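Side-chain contacts in YokD protein (Bacillus subtilis, PDB 2NYG), which probably acts as a coenzyme A-dependent aminoglycoside N-acetyltransferase and may contribute to antibiotic resistance: residues K29-L34 / C247-L252; E20-L25 / I53-D58; S70-L75 / V125-H130. All blocks are in the same frame, centred on the assembly; numbering follows the deposited sequence.

In the fold
Two of the three contacts reach the large mixed sheet, and the third pairs two helices beside it. Interaction 2 joins helix 15-25 to helix 48-60, the elements just before and just after strand 32-37, which carries part of interaction 1. The two lie about 11 Å apart between centres and meet directly where Leu249 CB packs on Leu25 CD1, which puts helix 15-25 against strand 245-251. Interaction 3 belongs to the other side of the chain's centre, about 21 Å from interaction 1 and 25 Å from interaction 2. Along the chain the segments of interactions 1 and 2 alternate; interaction 3 comes after interaction 2 and within the long span that interaction 1 bridges.

Interaction 1: K29-L34 / C247-L252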
loop_
_atom_site.group_PDB
_atom_site.type_symbol
_atom_site.label_atom_id
_atom_site.label_comp_id
_atom_site.label_asym_id
_atom_site.label_seq_id
_atom_site.Cartn_x
_atom_site.Cartn_y
_atom_site.Cartn_z
ATOM N N LYS A 29 -26.301 -6.846 -2.991
ATOM C CA LYS A 29 -25.970 -7.651 -1.835
ATOM C C LYS A 29 -25.759 -9.115 -2.206
ATOM O O LYS A 29 -26.574 -9.702 -2.908
ATOM C CB LYS A 29 -27.107 -7.532 -0.805
ATOM C CG LYS A 29 -27.042 -8.547 0.325
ATOM C CD LYS A 29 -27.947 -8.202 1.499
ATOM C CE LYS A 29 -27.591 -9.082 2.706
ATOM N NZ LYS A 29 -28.407 -8.815 3.927
ATOM N N GLY A 30 -24.663 -9.698 -1.735
ATOM C CA GLY A 30 -24.386 -11.101 -2.002
ATOM C C GLY A 30 -23.757 -11.400 -3.346
ATOM O O GLY A 30 -23.469 -12.541 -3.673
ATOM N N MET A 31 -23.545 -10.358 -4.128
ATOM C CA MET A 31 -22.942 -10.477 -5.444
ATOM C C MET A 31 -21.433 -10.722 -5.308
ATOM O O MET A 31 -20.786 -10.152 -4.445
ATOM C CB MET A 31 -23.188 -9.171 -6.192
ATOM C CG MET A 31 -23.259 -9.266 -7.678
ATOM S SD MET A 31 -23.772 -7.669 -8.333
ATOM C CE MET A 31 -25.322 -8.098 -9.186
ATOM N N THR A 32 -20.872 -11.592 -6.133
ATOM C CA THR A 32 -19.430 -11.813 -6.089
ATOM C C THR A 32 -18.919 -11.009 -7.260
ATOM O O THR A 32 -19.377 -11.211 -8.383
ATOM C CB THR A 32 -19.050 -13.268 -6.294
ATOM O OG1 THR A 32 -19.551 -14.036 -5.200
ATOM C CG2 THR A 32 -17.539 -13.411 -6.339
ATOM N N VAL A 33 -17.987 -10.098 -7.014
ATOM C CA VAL A 33 -17.510 -9.257 -8.097
ATOM C C VAL A 33 -16.005 -9.014 -8.168
ATOM O O VAL A 33 -15.353 -8.698 -7.172
ATOM C CB VAL A 33 -18.259 -7.886 -8.060
ATOM C CG1 VAL A 33 -18.015 -7.194 -6.741
ATOM C CG2 VAL A 33 -17.833 -7.015 -9.218
ATOM N N LEU A 34 -15.464 -9.173 -9.369
ATOM C CA LEU A 34 -14.055 -8.919 -9.620
ATOM C C LEU A 34 -13.970 -7.433 -10.003
ATOM O O LEU A 34 -14.639 -6.987 -10.945
ATOM C CB LEU A 34 -13.552 -9.786 -10.775
ATOM C CG LEU A 34 -12.056 -9.742 -11.096
ATOM C CD1 LEU A 34 -11.251 -10.232 -9.897
ATOM C CD2 LEU A 34 -11.787 -10.602 -12.316
ATOM N N CYS A 247 -18.323 3.689 -15.290
ATOM C CA CYS A 247 -18.229 2.278 -14.952
ATOM C C CYS A 247 -19.158 1.336 -15.694
ATOM O O CYS A 247 -20.187 1.732 -16.247
ATOM C CB CYS A 247 -18.493 2.086 -13.454
ATOM S SG CYS A 247 -17.681 3.246 -12.348
ATOM N N ARG A 248 -18.774 0.068 -15.709
ATOM C CA ARG A 248 -19.639 -0.922 -16.281
ATOM C C ARG A 248 -19.520 -2.187 -15.480
ATOM O O ARG A 248 -18.450 -2.535 -14.999
ATOM C CB ARG A 248 -19.372 -1.155 -17.766
ATOM C CG ARG A 248 -17.977 -1.371 -18.194
ATOM C CD ARG A 248 -17.989 -1.328 -19.709
ATOM N NE ARG A 248 -16.743 -0.806 -20.262
ATOM C CZ ARG A 248 -16.675 0.154 -21.179
ATOM N NH1 ARG A 248 -17.783 0.706 -21.656
ATOM N NH2 ARG A 248 -15.493 0.566 -21.608
ATOM N N LEU A 249 -20.660 -2.833 -15.289
ATOM C CA LEU A 249 -20.739 -4.066 -14.532
ATOM C C LEU A 249 -21.329 -5.104 -15.465
ATOM O O LEU A 249 -22.362 -4.851 -16.085
ATOM C CB LEU A 249 -21.656 -3.876 -13.315
ATOM C CG LEU A 249 -21.963 -5.162 -12.545
ATOM C CD1 LEU A 249 -20.741 -5.593 -11.753
ATOM C CD2 LEU A 249 -23.135 -4.956 -11.626
ATOM N N PHE A 250 -20.676 -6.257 -15.575
ATOM C CA PHE A 250 -21.165 -7.333 -16.434
ATOM C C PHE A 250 -20.819 -8.721 -15.918
ATOM O O PHE A 250 -20.037 -8.878 -14.985
ATOM C CB PHE A 250 -20.633 -7.160 -17.857
ATOM C CG PHE A 250 -19.137 -7.122 -17.946
ATOM C CD1 PHE A 250 -18.392 -8.298 -17.943
ATOM C CD2 PHE A 250 -18.469 -5.902 -18.058
ATOM C CE1 PHE A 250 -17.004 -8.262 -18.055
ATOM C CE2 PHE A 250 -17.084 -5.856 -18.173
ATOM C CZ PHE A 250 -16.351 -7.038 -18.172
ATOM N N SER A 251 -21.422 -9.723 -16.542
ATOM C CA SER A 251 -21.217 -11.123 -16.183
ATOM C C SER A 251 -19.804 -11.589 -16.551
ATOM O O SER A 251 -19.340 -11.348 -17.658
ATOM C CB SER A 251 -22.250 -11.973 -16.909
ATOM O OG SER A 251 -22.034 -13.340 -16.640
ATOM N N LEU A 252 -19.119 -12.245 -15.622
ATOM C CA LEU A 252 -17.770 -12.693 -15.895
ATOM C C LEU A 252 -17.823 -13.918 -16.788
ATOM O O LEU A 252 -17.119 -13.997 -17.798
ATOM C CB LEU A 252 -17.029 -12.989 -14.592
ATOM C CG LEU A 252 -15.565 -13.446 -14.652
ATOM C CD1 LEU A 252 -14.860 -13.130 -13.367
ATOM C CD2 LEU A 252 -15.502 -14.935 -14.926
#
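No flat group takes part where Met31, Val33 and Leu34 meet Leu249 and Leu252: methyls and a thioether do all the touching, and Met31 and Leu249 both also pack on Tyr170 of the strand between them. Leu249 uses its two methyls separately. CD1 lies 4.1 Å from Val33 CG2, the two side chains crossing at about a right angle, while CD2 comes within 4.3 Å of Met31 SD. Val33 presents CG2 because that branch is anti to the backbone N.

In the mixed sheet, strands 32-37 and 245-251 are second neighbours with strand 170-174 between them, which explains the absence of any hydrogen bond across the contact; apolar side chains, an unbranched methionine, a valine and a leucine, bridge the gap instead. Leu34 forms a separate contact at the start of helix 252-268, its CD2 4.1 Å from Leu252 CD1. CG anti to the backbone N in Leu34 (chi1 -175°) helps carry that methyl across, and Leu164 of helix 160-166 packs against both leucines. Just before Leu252, Ser251 caps the helix through OG, which accepts from the backbone N of Glu254.

Interaction 2: E20-L25 / I53-D58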
loop_
_atom_site.group_PDB
_atom_site.type_symbol
_atom_site.label_atom_id
_atom_site.label_comp_id
_atom_site.label_asym_id
_atom_site.label_seq_id
_atom_site.Cartn_x
_atom_site.Cartn_y
_atom_site.Cartn_z
ATOM N N GLU A 20 -24.066 4.751 -2.808
ATOM C CA GLU A 20 -25.280 4.999 -3.552
ATOM C C GLU A 20 -25.054 4.708 -5.026
ATOM O O GLU A 20 -25.789 3.935 -5.616
ATOM C CB GLU A 20 -25.751 6.455 -3.334
ATOM N N ASP A 21 -24.026 5.312 -5.615
ATOM C CA ASP A 21 -23.726 5.110 -7.028
ATOM C C ASP A 21 -23.531 3.656 -7.362
ATOM O O ASP A 21 -23.978 3.193 -8.394
ATOM C CB ASP A 21 -22.467 5.860 -7.445
ATOM C CG ASP A 21 -22.552 7.338 -7.168
ATOM O OD1 ASP A 21 -23.622 7.939 -7.382
ATOM O OD2 ASP A 21 -21.534 7.912 -6.742
ATOM N N LEU A 22 -22.852 2.923 -6.499
ATOM C CA LEU A 22 -22.632 1.517 -6.770
ATOM C C LEU A 22 -23.956 0.773 -6.883
ATOM O O LEU A 22 -24.112 -0.077 -7.764
ATOM C CB LEU A 22 -21.764 0.893 -5.680
ATOM C CG LEU A 22 -20.290 1.298 -5.717
ATOM C CD1 LEU A 22 -19.590 0.746 -4.490
ATOM C CD2 LEU A 22 -19.638 0.783 -6.980
ATOM N N LYS A 23 -24.904 1.092 -6.004
ATOM C CA LYS A 23 -26.206 0.436 -6.033
ATOM C C LYS A 23 -27.008 0.844 -7.283
ATOM O O LYS A 23 -27.665 0.019 -7.909
ATOM C CB LYS A 23 -26.998 0.765 -4.761
ATOM C CG LYS A 23 -26.423 0.207 -3.466
ATOM C CD LYS A 23 -27.289 0.607 -2.263
ATOM C CE LYS A 23 -26.819 0.002 -0.946
ATOM N NZ LYS A 23 -27.024 -1.472 -0.897
ATOM N N ALA A 24 -26.950 2.119 -7.641
ATOM C CA ALA A 24 -27.656 2.609 -8.810
ATOM C C ALA A 24 -27.113 1.904 -10.047
ATOM O O ALA A 24 -27.863 1.556 -10.951
ATOM C CB ALA A 24 -27.463 4.113 -8.942
ATOM N N LEU A 25 -25.799 1.697 -10.073
ATOM C CA LEU A 25 -25.125 1.037 -11.188
ATOM C C LEU A 25 -25.617 -0.402 -11.358
ATOM O O LEU A 25 -25.878 -0.844 -12.476
ATOM C CB LEU A 25 -23.609 1.083 -10.961
ATOM C CG LEU A 25 -22.570 0.478 -11.916
ATOM C CD1 LEU A 25 -22.411 -0.973 -11.591
ATOM C CD2 LEU A 25 -22.945 0.678 -13.373
ATOM N N ILE A 53 -13.220 1.176 -0.530
ATOM C CA ILE A 53 -13.251 -0.220 -0.126
ATOM C C ILE A 53 -14.457 -0.524 0.758
ATOM O O ILE A 53 -15.088 -1.560 0.631
ATOM C CB ILE A 53 -11.994 -0.596 0.659
ATOM C CG1 ILE A 53 -10.762 -0.436 -0.224
ATOM C CG2 ILE A 53 -12.122 -2.015 1.193
ATOM C CD1 ILE A 53 -9.475 -0.600 0.525
ATOM N N GLN A 54 -14.775 0.391 1.660
ATOM C CA GLN A 54 -15.885 0.197 2.571
ATOM C C GLN A 54 -17.213 0.324 1.850
ATOM O O GLN A 54 -18.193 -0.319 2.211
ATOM C CB GLN A 54 -15.769 1.203 3.700
ATOM C CG GLN A 54 -14.406 1.133 4.330
ATOM C CD GLN A 54 -14.237 2.079 5.483
ATOM O OE1 GLN A 54 -14.620 3.245 5.410
ATOM N NE2 GLN A 54 -13.642 1.588 6.555
ATOM N N ALA A 55 -17.236 1.155 0.818
ATOM C CA ALA A 55 -18.442 1.346 0.037
ATOM C C ALA A 55 -18.701 0.048 -0.720
ATOM O O ALA A 55 -19.844 -0.355 -0.921
ATOM C CB ALA A 55 -18.258 2.511 -0.933
ATOM N N LEU A 56 -17.634 -0.616 -1.130
ATOM C CA LEU A 56 -17.773 -1.867 -1.843
ATOM C C LEU A 56 -18.293 -2.923 -0.897
ATOM O O LEU A 56 -19.163 -3.720 -1.253
ATOM C CB LEU A 56 -16.426 -2.296 -2.436
ATOM C CG LEU A 56 -16.182 -1.748 -3.843
ATOM C CD1 LEU A 56 -14.702 -1.675 -4.154
ATOM C CD2 LEU A 56 -16.919 -2.632 -4.832
ATOM N N ILE A 57 -17.759 -2.913 0.316
ATOM C CA ILE A 57 -18.161 -3.870 1.339
ATOM C C ILE A 57 -19.603 -3.617 1.796
ATOM O O ILE A 57 -20.385 -4.550 1.993
ATOM C CB ILE A 57 -17.169 -3.817 2.525
ATOM C CG1 ILE A 57 -15.865 -4.486 2.101
ATOM C CG2 ILE A 57 -17.745 -4.488 3.735
ATOM C CD1 ILE A 57 -14.820 -4.583 3.150
ATOM N N ASP A 58 -19.955 -2.346 1.927
ATOM C CA ASP A 58 -21.291 -1.970 2.349
ATOM C C ASP A 58 -22.334 -2.463 1.376
ATOM O O ASP A 58 -23.418 -2.901 1.768
ATOM C CB ASP A 58 -21.397 -0.454 2.458
ATOM C CG ASP A 58 -20.888 0.061 3.773
ATOM O OD1 ASP A 58 -20.168 -0.705 4.459
ATOM O OD2 ASP A 58 -21.208 1.226 4.108
#
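A pair of helices flanking the first strand of the sheet meets here: Leu22 of helix 15-25 packs on Ala55 and Leu56 of helix 48-60. The second helix is the connection of a beta-alpha-beta unit, running between the parallel neighbouring strands 32-37 and 65-69. The loop that leads into it includes Ile42, one of the residues that bind coenzyme A, whose side chain is about 8 Å from that of Leu22.

One methyl does the touching. Leu22 CD1 comes 3.7 Å from Ala55 O and 4.1 Å from Leu56 N, so it rests against the peptide group joining those two residues. The same methyl lies 4.2 Å from Ala55 CB and 4.3 Å from Leu56 CG, so its apolar surroundings come from both residues. Its reach follows from the torsions: CG is anti to the carbonyl carbon (chi1 -73°) and CD1 continues anti to CA (chi2 173°), which stretches the leucine toward the opposing helix. Alanine suits the receiving position, because its single methyl lets a leucine approach the helix backbone. Leu56 contributes differently. Its CB points away from helix 15-25, and it is CG that comes within range of Leu22. With no hydrogen bond between the segments, the contact is van der Waals packing of a methyl on a peptide group and on apolar side chains, and the three residues that make it are buried.

Around this contact, Ala55 also packs on Ile18 and Thr19 one turn earlier in helix 15-25, while Leu22 touches Val242 on edge strand 238-242. Elsewhere on helix 48-60, Ile53 packs against Leu118 and Phe119 of helix 114-119, and Gln54 reaches Tyr105 of the second subunit.

Interaction 3: S70-L75 / V125-H130; sequences SQSVEL and VKRSNH
A single hydrogen bond joins the segments, from Arg127 NH2 to the backbone oxygen of Ser70, at 3.2 Å. It is bent, with an N-H...O angle of 139°, and the oxygen sits 28° out of the guanidinium plane, although the donor lies almost in line with the carbonyl bond. Arg127 NH2 also donates to Thr106 O, its stronger partner, and Ser70 O also bonds to the hydroxyl of Ser134. Both ends are therefore shared: the arginine nitrogen links two backbone carbonyls, and the carbonyl of Ser70 has two polar partners.

Contacts without hydrogen bonding fill in the rest. Ser70 OG lies 3.6 Å from Arg127 NE and 4.0 Å from Arg127 CG, placing the small serine side chain alongside the outstretched arginine. Reach is what arginine offers here: CG stands anti to the backbone N (chi1 -170°) and the chain continues extended to NE, carrying the guanidinium across to a segment whose nearest approach in the backbone, Ser70 CA to Arg127 CA, is 8.0 Å. Ser72 approaches the same group more distantly, its OG 4.3 Å from Arg127 NH2, and bonds instead to Pro131 O.

Backbone bonding shapes the 70-75 segment itself, where a type I beta turn from Ser72 to Leu75 is closed by Leu75 N donating to Ser72 O at 3.1 Å.

In the sheet, strand 135-139 runs between edge strand 126-127 and strand 65-69, antiparallel to both. Arg127 thus spans the intervening strand, and both it and Ser70 pack on Val136. Ser70 further touches Val116 of helix 114-119, while Tyr101, from a loop, packs against Arg127.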
loop_
_atom_site.group_PDB
_atom_site.type_symbol
_atom_site.label_atom_id
_atom_site.label_comp_id
_atom_site.label_asym_id
_atom_site.label_seq_id
_atom_site.Cartn_x
_atom_site.Cartn_y
_atom_site.Cartn_z
ATOM N N SER A 70 -4.151 -8.950 -7.831
ATOM C CA SER A 70 -3.070 -8.328 -7.069
ATOM C C SER A 70 -1.711 -8.795 -7.544
ATOM O O SER A 70 -0.865 -9.199 -6.750
ATOM C CB SER A 70 -3.233 -8.645 -5.588
ATOM O OG SER A 70 -3.363 -10.040 -5.387
ATOM N N GLN A 71 -1.516 -8.712 -8.855
ATOM C CA GLN A 71 -0.290 -9.114 -9.540
ATOM C C GLN A 71 0.993 -8.418 -9.093
ATOM O O GLN A 71 0.999 -7.243 -8.754
ATOM C CB GLN A 71 -0.466 -8.908 -11.042
ATOM C CG GLN A 71 -1.602 -9.717 -11.641
ATOM C CD GLN A 71 -1.926 -9.265 -13.042
ATOM O OE1 GLN A 71 -1.100 -8.628 -13.692
ATOM N NE2 GLN A 71 -3.121 -9.594 -13.522
ATOM N N SER A 72 2.081 -9.174 -9.121
ATOM C CA SER A 72 3.400 -8.699 -8.746
ATOM C C SER A 72 4.359 -9.184 -9.839
ATOM O O SER A 72 5.339 -9.906 -9.589
ATOM C CB SER A 72 3.788 -9.274 -7.381
ATOM O OG SER A 72 3.586 -10.678 -7.342
ATOM N N VAL A 73 4.032 -8.767 -11.059
ATOM C CA VAL A 73 4.755 -9.097 -12.275
ATOM C C VAL A 73 6.263 -8.845 -12.235
ATOM O O VAL A 73 7.004 -9.461 -12.991
ATOM C CB VAL A 73 4.132 -8.326 -13.453
ATOM C CG1 VAL A 73 4.818 -8.684 -14.750
ATOM C CG2 VAL A 73 2.662 -8.655 -13.548
ATOM N N GLU A 74 6.712 -7.953 -11.353
ATOM C CA GLU A 74 8.133 -7.614 -11.224
ATOM C C GLU A 74 9.019 -8.758 -10.731
ATOM O O GLU A 74 10.242 -8.709 -10.865
ATOM C CB GLU A 74 8.312 -6.420 -10.285
ATOM C CG GLU A 74 7.733 -5.127 -10.816
ATOM C CD GLU A 74 6.351 -4.853 -10.293
ATOM O OE1 GLU A 74 5.694 -5.792 -9.801
ATOM O OE2 GLU A 74 5.923 -3.687 -10.384
ATOM N N LEU A 75 8.402 -9.781 -10.150
ATOM C CA LEU A 75 9.138 -10.933 -9.644
ATOM C C LEU A 75 9.346 -11.965 -10.752
ATOM O O LEU A 75 9.093 -13.158 -10.581
ATOM C CB LEU A 75 8.386 -11.565 -8.466
ATOM C CG LEU A 75 8.740 -11.071 -7.057
ATOM C CD1 LEU A 75 8.328 -9.630 -6.873
ATOM C CD2 LEU A 75 8.053 -11.950 -6.038
ATOM N N VAL A 125 -8.977 -9.658 4.377
ATOM C CA VAL A 125 -8.734 -9.914 2.969
ATOM C C VAL A 125 -7.681 -11.013 2.810
ATOM O O VAL A 125 -6.624 -10.968 3.436
ATOM C CB VAL A 125 -8.235 -8.647 2.264
ATOM C CG1 VAL A 125 -7.865 -8.961 0.822
ATOM C CG2 VAL A 125 -9.294 -7.578 2.329
ATOM N N LYS A 126 -7.970 -11.993 1.964
ATOM C CA LYS A 126 -7.031 -13.079 1.725
ATOM C C LYS A 126 -6.373 -12.913 0.359
ATOM O O LYS A 126 -6.908 -12.220 -0.510
ATOM C CB LYS A 126 -7.756 -14.412 1.781
ATOM C CG LYS A 126 -8.276 -14.792 3.161
ATOM C CD LYS A 126 -7.231 -15.549 3.973
ATOM C CE LYS A 126 -7.893 -16.308 5.106
ATOM N NZ LYS A 126 -8.702 -15.379 5.942
ATOM N N ARG A 127 -5.222 -13.558 0.176
ATOM C CA ARG A 127 -4.462 -13.484 -1.068
ATOM C C ARG A 127 -3.998 -14.868 -1.494
ATOM O O ARG A 127 -3.543 -15.654 -0.664
ATOM C CB ARG A 127 -3.244 -12.586 -0.869
ATOM C CG ARG A 127 -2.491 -12.224 -2.126
ATOM C CD ARG A 127 -1.389 -11.250 -1.810
ATOM N NE ARG A 127 -0.704 -10.779 -3.006
ATOM C CZ ARG A 127 0.345 -9.965 -2.991
ATOM N NH1 ARG A 127 0.830 -9.529 -1.842
ATOM N NH2 ARG A 127 0.916 -9.593 -4.125
ATOM N N SER A 128 -4.107 -15.159 -2.791
ATOM C CA SER A 128 -3.688 -16.453 -3.340
ATOM C C SER A 128 -2.156 -16.569 -3.420
ATOM O O SER A 128 -1.433 -15.572 -3.410
ATOM C CB SER A 128 -4.314 -16.665 -4.717
ATOM O OG SER A 128 -4.089 -15.547 -5.559
ATOM N N ASN A 129 -1.659 -17.794 -3.521
ATOM C CA ASN A 129 -0.222 -17.997 -3.530
ATOM C C ASN A 129 0.604 -17.939 -4.828
ATOM O O ASN A 129 1.681 -18.525 -4.899
ATOM C CB ASN A 129 0.085 -19.295 -2.789
ATOM C CG ASN A 129 1.492 -19.328 -2.261
ATOM O OD1 ASN A 129 1.940 -18.378 -1.629
ATOM N ND2 ASN A 129 2.203 -20.418 -2.516
ATOM N N HIS A 130 0.144 -17.228 -5.847
ATOM C CA HIS A 130 0.927 -17.151 -7.077
ATOM C C HIS A 130 1.858 -15.942 -6.994
ATOM O O HIS A 130 1.471 -14.883 -6.498
ATOM C CB HIS A 130 0.002 -17.053 -8.285
ATOM C CG HIS A 130 0.657 -17.452 -9.569
ATOM N ND1 HIS A 130 1.477 -16.603 -10.282
ATOM C CD2 HIS A 130 0.671 -18.635 -10.229
ATOM C CE1 HIS A 130 1.969 -17.249 -11.324
ATOM N NE2 HIS A 130 1.497 -18.483 -11.315
#